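Local structure of orotidine-5-phosphate decarboxylase/orotate phosphoribosyltransferase, putative (Ompdcase-oprtase, putative) (Leishmania infantum, 3QW3) at residues 36-41 with 71-76. The protein probably catalyses the decarboxylation of orotidine 5'-phosphate to UMP, through this N-terminal decarboxylase domain of a bifunctional UMP synthase. Sequence-based numbering, arbitrary orientation.
Sequences RLIEQT and RAVPAG
Ile38 meets the pyrrolidine ring of Pro74 at its CD corner: methyl CG2 of Ile38 lies 3.6 Å from Pro74 CD, close to the mean plane of the ring and over neither face. His42, just beyond the helix end, is a further neighbour of this proline. The contact belongs to the outer layer of a TIM barrel, where helix 27-41, following strand 16-20, and helix 60-72, following strand 47-50, lie side by side. Here the last turn of the first helix packs against the end of the second and the loop that leads on to strand 80-85. Both helix ends are on the side of the barrel at which the strands begin, the side away from the active-site mouth of this fold.

Ile38 makes every contact across the interface, and its two branches divide the work. CG2, anti to the backbone N (chi1 of CG1 -69°), faces the proline and also passes 4.1 Å from Ala72 O. The other branch is extended (chi2 161°) and carries CD1 to two methyls that lie in directions about a right angle apart, 3.9 Å from Val73 CG2 and 4.2 Å from Ala72 CB. The Val73 side chain lies roughly perpendicular to that of Ile38, while Pro74 points back along it, antiparallel. No hydrogen bond joins the segments, so apolar packing alone links them directly. Tyr48 of strand 47-50 touches both Ile38 and Val73, tying the contact to the barrel wall, and its OH is hydrogen-bonded to Thr41 OG1. The Thr41 hydroxyl also turns back along its own helix, Thr41 OG1 donating to Leu37 O at 2.7 Å, tilted 34° from the carbonyl plane.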
loop_
_atom_site.group_PDB
_atom_site.type_symbol
_atom_site.label_atom_id
_atom_site.label_comp_id
_atom_site.label_asym_id
_atom_site.label_seq_id
_atom_site.Cartn_x
_atom_site.Cartn_y
_atom_site.Cartn_z
ATOM N N ARG A 36 -26.731 -7.395 -3.011
ATOM C CA ARG A 36 -27.797 -7.395 -1.999
ATOM C C ARG A 36 -27.641 -6.238 -1.007
ATOM O O ARG A 36 -28.614 -5.547 -0.704
ATOM C CB ARG A 36 -27.839 -8.737 -1.256
ATOM C CG ARG A 36 -28.957 -8.880 -0.225
ATOM C CD ARG A 36 -28.920 -10.262 0.426
ATOM N NE ARG A 36 -30.114 -10.537 1.224
ATOM N N LEU A 37 -26.419 -6.020 -0.518
ATOM C CA LEU A 37 -26.167 -4.927 0.423
ATOM C C LEU A 37 -26.359 -3.552 -0.227
ATOM O O LEU A 37 -26.876 -2.632 0.409
ATOM C CB LEU A 37 -24.767 -5.040 1.051
ATOM C CG LEU A 37 -24.464 -4.110 2.233
ATOM C CD1 LEU A 37 -25.429 -4.335 3.402
ATOM C CD2 LEU A 37 -23.024 -4.300 2.700
ATOM N N ILE A 38 -25.949 -3.420 -1.489
ATOM C CA ILE A 38 -26.151 -2.177 -2.235
ATOM C C ILE A 38 -27.649 -1.898 -2.374
ATOM O O ILE A 38 -28.101 -0.777 -2.132
ATOM C CB ILE A 38 -25.480 -2.211 -3.631
ATOM C CG1 ILE A 38 -23.952 -2.197 -3.494
ATOM C CG2 ILE A 38 -25.929 -1.016 -4.477
ATOM C CD1 ILE A 38 -23.217 -2.674 -4.741
ATOM N N GLU A 39 -28.406 -2.929 -2.741
ATOM C CA GLU A 39 -29.865 -2.817 -2.873
ATOM C C GLU A 39 -30.523 -2.365 -1.568
ATOM O O GLU A 39 -31.447 -1.546 -1.582
ATOM C CB GLU A 39 -30.465 -4.150 -3.349
ATOM N N GLN A 40 -30.032 -2.881 -0.444
ATOM C CA GLN A 40 -30.587 -2.553 0.874
ATOM C C GLN A 40 -30.240 -1.148 1.380
ATOM O O GLN A 40 -30.991 -0.570 2.173
ATOM C CB GLN A 40 -30.142 -3.588 1.910
ATOM C CG GLN A 40 -30.728 -4.973 1.706
ATOM C CD GLN A 40 -30.014 -6.035 2.516
ATOM O OE1 GLN A 40 -28.815 -5.940 2.767
ATOM N NE2 GLN A 40 -30.751 -7.061 2.923
ATOM N N THR A 41 -29.119 -0.593 0.914
ATOM C CA THR A 41 -28.541 0.594 1.542
ATOM C C THR A 41 -28.412 1.849 0.672
ATOM O O THR A 41 -28.166 2.930 1.204
ATOM C CB THR A 41 -27.134 0.291 2.128
ATOM O OG1 THR A 41 -26.253 -0.113 1.069
ATOM C CG2 THR A 41 -27.208 -0.802 3.199
ATOM N N ARG A 71 -19.612 -1.577 -10.889
ATOM C CA ARG A 71 -20.627 -1.282 -11.901
ATOM C C ARG A 71 -22.044 -1.350 -11.311
ATOM O O ARG A 71 -22.941 -0.629 -11.761
ATOM C CB ARG A 71 -20.476 -2.229 -13.099
ATOM C CG ARG A 71 -21.037 -1.694 -14.407
ATOM C CD ARG A 71 -20.547 -2.520 -15.600
ATOM N N ALA A 72 -22.226 -2.196 -10.294
ATOM C CA ALA A 72 -23.523 -2.385 -9.622
ATOM C C ALA A 72 -23.966 -1.195 -8.766
ATOM O O ALA A 72 -25.156 -1.042 -8.474
ATOM C CB ALA A 72 -23.509 -3.655 -8.782
ATOM N N VAL A 73 -23.014 -0.360 -8.360
ATOM C CA VAL A 73 -23.327 0.819 -7.561
ATOM C C VAL A 73 -24.101 1.827 -8.425
ATOM O O VAL A 73 -23.638 2.185 -9.511
ATOM C CB VAL A 73 -22.042 1.457 -6.976
ATOM C CG1 VAL A 73 -22.356 2.731 -6.221
ATOM C CG2 VAL A 73 -21.321 0.450 -6.074
ATOM N N PRO A 74 -25.290 2.269 -7.953
ATOM C CA PRO A 74 -26.116 3.215 -8.710
ATOM C C PRO A 74 -25.346 4.427 -9.201
ATOM O O PRO A 74 -24.450 4.923 -8.511
ATOM C CB PRO A 74 -27.167 3.657 -7.686
ATOM C CG PRO A 74 -27.324 2.497 -6.801
ATOM C CD PRO A 74 -25.949 1.864 -6.698
ATOM N N ALA A 75 -25.692 4.898 -10.396
ATOM C CA ALA A 75 -25.133 6.137 -10.911
ATOM C C ALA A 75 -25.400 7.248 -9.896
ATOM O O ALA A 75 -26.483 7.316 -9.298
ATOM C CB ALA A 75 -25.743 6.480 -12.271
ATOM N N GLY A 76 -24.392 8.083 -9.675
ATOM C CA GLY A 76 -24.500 9.197 -8.742
ATOM C C GLY A 76 -23.882 8.949 -7.374
ATOM O O GLY A 76 -23.680 9.888 -6.612
#